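Local coordinates for protein AxyAgu115A (Amphibacillus xylanus NBRC 15112, PDB 6NPS) that is a family GH115 alpha-glucuronidase, probably hydrolysing glucuronic acid side groups from hemicelluloses such as arabinoglucuronoxylan, at residues R57-V70 with P105-D119. The protein carries 3 engineered substitutions. Residues are numbered along the deposited sequence; the frame is centred on the assembly and turned at random.
Sequences RDMLSRHAVLYGTV and PIQGVEKALVIAGSD
His63 and Lys111, paired in register, both set CG beside the backbone N and anti to the carbonyl carbon (chi1 -62° and -56°), which sends the two side chains the same way, side by side. Lys111 lays its CB over one face of the imidazole, 4.1 Å from the ring centroid, a CH-pi contact almost along the ring normal; ND1 of the same ring is hydrogen-bonded to the backbone N of Thr6. On the opposite face of the sheet, Leu66 reaches diagonally to Ala112, whose own partner is Ala64, and brings CD1 to 3.7 Å from Ala112 CB. Direct and diagonal contacts of this kind illustrate how parallel strands pack like-facing side chains: 64-69 and 111-117 run 11° apart within a mixed sheet, with 64-69 at one edge of its four strands; helix 30-47 packs on the face of Tyr67 and Thr69, helix 74-81 on that of Val114 and Ala116. The ladder alternates regularly, for example a nearly straight bond from Leu66 N to Leu113 O (2.8 Å), then Ile115 N to Leu66 O. Where the ladder starts, Arg62 O accepts from both Glu110 N (2.7 Å) and Lys111 N (3.2 Å). Before the corner in each segment, the side chains of Leu60 and Ile106 cross at about a right angle, CD1 to CD1 3.7 Å, and Arg57 NH2 lies 4.0 Å from Ile106 CG2 and is salt-bridged to Glu78.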
# COMPACT_ATOMS: atom_id res chain seq x y z
N ARG A 57 -43.22 -66.85 -9.83
CA ARG A 57 -42.87 -66.81 -11.22
C ARG A 57 -44.04 -66.75 -12.18
O ARG A 57 -43.92 -66.28 -13.27
CB ARG A 57 -41.97 -67.95 -11.59
CG ARG A 57 -40.57 -67.76 -11.10
CD ARG A 57 -40.05 -68.99 -10.45
NE ARG A 57 -39.28 -69.74 -11.39
CZ ARG A 57 -38.00 -69.98 -11.26
NH1 ARG A 57 -37.36 -69.51 -10.24
NH2 ARG A 57 -37.38 -70.69 -12.15
N ASP A 58 -45.16 -67.29 -11.79
CA ASP A 58 -46.32 -67.18 -12.67
C ASP A 58 -46.91 -65.78 -12.68
O ASP A 58 -47.81 -65.52 -13.49
CB ASP A 58 -47.37 -68.19 -12.25
CG ASP A 58 -47.04 -69.58 -12.74
OD1 ASP A 58 -46.78 -69.73 -13.95
OD2 ASP A 58 -47.07 -70.52 -11.91
N MET A 59 -46.41 -64.89 -11.84
CA MET A 59 -46.92 -63.52 -11.79
C MET A 59 -46.06 -62.51 -12.55
O MET A 59 -46.31 -61.30 -12.49
CB MET A 59 -47.08 -63.07 -10.33
CG MET A 59 -47.78 -64.08 -9.44
SD MET A 59 -49.57 -63.87 -9.43
CE MET A 59 -49.72 -62.25 -8.67
N LEU A 60 -45.05 -63.00 -13.27
CA LEU A 60 -44.14 -62.12 -14.00
C LEU A 60 -44.81 -61.63 -15.28
O LEU A 60 -45.74 -62.25 -15.81
CB LEU A 60 -42.85 -62.86 -14.33
CG LEU A 60 -41.94 -63.16 -13.14
CD1 LEU A 60 -40.77 -64.07 -13.55
CD2 LEU A 60 -41.43 -61.80 -12.65
N SER A 61 -44.30 -60.52 -15.77
CA SER A 61 -44.77 -59.99 -17.04
C SER A 61 -44.18 -60.82 -18.19
O SER A 61 -43.16 -61.50 -18.04
CB SER A 61 -44.37 -58.51 -17.14
OG SER A 61 -44.14 -58.10 -18.48
N ARG A 62 -44.83 -60.77 -19.35
CA ARG A 62 -44.26 -61.43 -20.53
C ARG A 62 -42.83 -60.98 -20.81
O ARG A 62 -42.02 -61.79 -21.28
CB ARG A 62 -45.15 -61.19 -21.74
CG ARG A 62 -46.52 -61.84 -21.61
CD ARG A 62 -47.61 -60.97 -22.24
NE ARG A 62 -48.91 -61.10 -21.59
CZ ARG A 62 -49.93 -61.83 -22.03
NH1 ARG A 62 -49.82 -62.51 -23.16
NH2 ARG A 62 -51.06 -61.85 -21.34
N HIS A 63 -42.47 -59.72 -20.51
CA HIS A 63 -41.08 -59.25 -20.54
C HIS A 63 -40.68 -58.88 -19.12
O HIS A 63 -41.33 -58.03 -18.49
CB HIS A 63 -40.89 -58.03 -21.47
CG HIS A 63 -41.20 -58.31 -22.91
ND1 HIS A 63 -40.79 -57.48 -23.94
CD2 HIS A 63 -41.88 -59.32 -23.50
CE1 HIS A 63 -41.21 -57.97 -25.09
NE2 HIS A 63 -41.88 -59.08 -24.85
N ALA A 64 -39.62 -59.51 -18.61
CA ALA A 64 -39.31 -59.45 -17.20
C ALA A 64 -37.83 -59.14 -17.01
O ALA A 64 -37.01 -59.36 -17.91
CB ALA A 64 -39.68 -60.78 -16.50
N VAL A 65 -37.49 -58.60 -15.84
CA VAL A 65 -36.12 -58.29 -15.46
C VAL A 65 -35.74 -59.32 -14.40
O VAL A 65 -36.42 -59.44 -13.38
CB VAL A 65 -35.98 -56.86 -14.92
CG1 VAL A 65 -34.58 -56.65 -14.35
CG2 VAL A 65 -36.30 -55.79 -16.03
N LEU A 66 -34.69 -60.10 -14.67
CA LEU A 66 -34.26 -61.19 -13.79
C LEU A 66 -32.84 -60.89 -13.36
O LEU A 66 -31.92 -60.90 -14.19
CB LEU A 66 -34.35 -62.54 -14.51
CG LEU A 66 -35.69 -62.92 -15.16
CD1 LEU A 66 -35.60 -64.26 -15.91
CD2 LEU A 66 -36.78 -62.99 -14.13
N TYR A 67 -32.64 -60.60 -12.07
CA TYR A 67 -31.35 -60.20 -11.55
C TYR A 67 -30.92 -61.12 -10.41
O TYR A 67 -31.73 -61.80 -9.78
CB TYR A 67 -31.38 -58.76 -11.07
CG TYR A 67 -32.18 -58.55 -9.80
CD1 TYR A 67 -33.54 -58.26 -9.85
CD2 TYR A 67 -31.56 -58.68 -8.54
CE1 TYR A 67 -34.27 -58.09 -8.70
CE2 TYR A 67 -32.29 -58.52 -7.37
CZ TYR A 67 -33.64 -58.22 -7.46
OH TYR A 67 -34.37 -58.04 -6.31
N GLY A 68 -29.62 -61.15 -10.15
CA GLY A 68 -29.12 -62.02 -9.11
C GLY A 68 -27.62 -61.97 -9.04
O GLY A 68 -26.94 -61.42 -9.92
N THR A 69 -27.10 -62.56 -7.95
CA THR A 69 -25.68 -62.74 -7.69
C THR A 69 -25.37 -64.22 -7.83
O THR A 69 -26.08 -65.06 -7.26
CB THR A 69 -25.30 -62.27 -6.27
OG1 THR A 69 -25.76 -60.93 -6.07
CG2 THR A 69 -23.78 -62.31 -6.06
N VAL A 70 -24.34 -64.54 -8.61
CA VAL A 70 -23.98 -65.95 -8.78
C VAL A 70 -23.77 -66.58 -7.41
O VAL A 70 -23.23 -65.95 -6.50
CB VAL A 70 -22.70 -66.08 -9.64
CG1 VAL A 70 -22.30 -67.57 -9.74
CG2 VAL A 70 -22.88 -65.52 -11.04
N PRO A 105 -37.18 -67.58 -21.14
CA PRO A 105 -36.40 -68.12 -20.01
C PRO A 105 -37.17 -69.07 -19.11
O PRO A 105 -36.60 -70.05 -18.62
CB PRO A 105 -35.98 -66.86 -19.24
CG PRO A 105 -37.04 -65.86 -19.59
CD PRO A 105 -37.40 -66.13 -21.01
N ILE A 106 -38.44 -68.79 -18.85
CA ILE A 106 -39.29 -69.62 -18.00
C ILE A 106 -40.70 -69.52 -18.55
O ILE A 106 -40.98 -68.68 -19.41
CB ILE A 106 -39.27 -69.19 -16.51
CG1 ILE A 106 -39.80 -67.77 -16.34
CG2 ILE A 106 -37.85 -69.31 -15.91
CD1 ILE A 106 -39.34 -67.10 -15.04
N GLN A 107 -41.58 -70.38 -18.05
CA GLN A 107 -42.96 -70.39 -18.52
C GLN A 107 -43.65 -69.06 -18.21
O GLN A 107 -43.50 -68.52 -17.11
CB GLN A 107 -43.74 -71.54 -17.90
CG GLN A 107 -44.80 -72.09 -18.83
CD GLN A 107 -44.27 -73.18 -19.75
OE1 GLN A 107 -44.17 -74.36 -19.36
NE2 GLN A 107 -43.90 -72.80 -20.97
N GLY A 108 -44.39 -68.54 -19.19
CA GLY A 108 -45.06 -67.27 -19.05
C GLY A 108 -44.24 -66.04 -19.41
O GLY A 108 -44.82 -64.99 -19.70
N VAL A 109 -42.90 -66.14 -19.40
CA VAL A 109 -42.01 -65.04 -19.74
C VAL A 109 -41.48 -65.26 -21.16
O VAL A 109 -40.82 -66.26 -21.45
CB VAL A 109 -40.86 -64.93 -18.72
CG1 VAL A 109 -39.98 -63.71 -18.99
CG2 VAL A 109 -41.42 -64.80 -17.33
N GLU A 110 -41.78 -64.31 -22.07
CA GLU A 110 -41.33 -64.38 -23.46
C GLU A 110 -39.91 -63.85 -23.67
O GLU A 110 -39.16 -64.40 -24.47
CB GLU A 110 -42.30 -63.60 -24.36
CG GLU A 110 -43.73 -64.12 -24.23
CD GLU A 110 -44.74 -63.34 -25.06
OE1 GLU A 110 -44.50 -63.14 -26.27
OE2 GLU A 110 -45.79 -62.94 -24.50
N LYS A 111 -39.54 -62.77 -22.98
CA LYS A 111 -38.21 -62.17 -23.06
C LYS A 111 -37.86 -61.71 -21.67
O LYS A 111 -38.73 -61.30 -20.90
CB LYS A 111 -38.10 -60.95 -24.01
CG LYS A 111 -38.52 -61.17 -25.45
CD LYS A 111 -37.59 -62.15 -26.17
CE LYS A 111 -36.19 -61.60 -26.41
NZ LYS A 111 -35.50 -62.36 -27.51
N ALA A 112 -36.57 -61.78 -21.34
CA ALA A 112 -36.11 -61.26 -20.08
C ALA A 112 -34.76 -60.59 -20.27
O ALA A 112 -33.93 -61.02 -21.09
CB ALA A 112 -35.99 -62.35 -19.00
N LEU A 113 -34.54 -59.55 -19.50
CA LEU A 113 -33.22 -58.99 -19.32
C LEU A 113 -32.60 -59.68 -18.10
O LEU A 113 -33.16 -59.59 -17.00
CB LEU A 113 -33.32 -57.48 -19.15
CG LEU A 113 -32.05 -56.76 -18.70
CD1 LEU A 113 -30.94 -57.06 -19.69
CD2 LEU A 113 -32.32 -55.26 -18.60
N VAL A 114 -31.48 -60.37 -18.29
CA VAL A 114 -30.82 -61.04 -17.16
C VAL A 114 -29.66 -60.18 -16.69
O VAL A 114 -28.85 -59.70 -17.50
CB VAL A 114 -30.35 -62.46 -17.54
CG1 VAL A 114 -29.61 -63.09 -16.37
CG2 VAL A 114 -31.55 -63.32 -17.90
N ILE A 115 -29.61 -59.92 -15.38
CA ILE A 115 -28.54 -59.12 -14.79
C ILE A 115 -27.90 -60.00 -13.72
O ILE A 115 -28.49 -60.22 -12.65
CB ILE A 115 -29.06 -57.80 -14.22
CG1 ILE A 115 -29.88 -57.07 -15.29
CG2 ILE A 115 -27.89 -56.92 -13.66
CD1 ILE A 115 -30.35 -55.67 -14.91
N ALA A 116 -26.74 -60.58 -14.02
CA ALA A 116 -26.04 -61.51 -13.14
C ALA A 116 -24.72 -60.88 -12.66
O ALA A 116 -23.82 -60.66 -13.48
CB ALA A 116 -25.78 -62.83 -13.84
N GLY A 117 -24.59 -60.65 -11.36
CA GLY A 117 -23.33 -60.20 -10.78
C GLY A 117 -22.41 -61.33 -10.33
O GLY A 117 -22.86 -62.37 -9.84
N SER A 118 -21.11 -61.10 -10.48
CA SER A 118 -20.14 -62.09 -9.98
C SER A 118 -20.11 -62.13 -8.47
O SER A 118 -19.69 -63.13 -7.89
CB SER A 118 -18.74 -61.77 -10.50
OG SER A 118 -18.29 -60.53 -9.93
N ASP A 119 -20.54 -61.05 -7.83
CA ASP A 119 -20.51 -60.88 -6.38
C ASP A 119 -21.51 -59.76 -6.09
O ASP A 119 -22.16 -59.25 -7.01
CB ASP A 119 -19.08 -60.57 -5.89
CG ASP A 119 -18.41 -59.36 -6.65
OD1 ASP A 119 -19.14 -58.46 -7.13
OD2 ASP A 119 -17.16 -59.29 -6.77
O HOH W 1 -44.74 -66.22 -15.79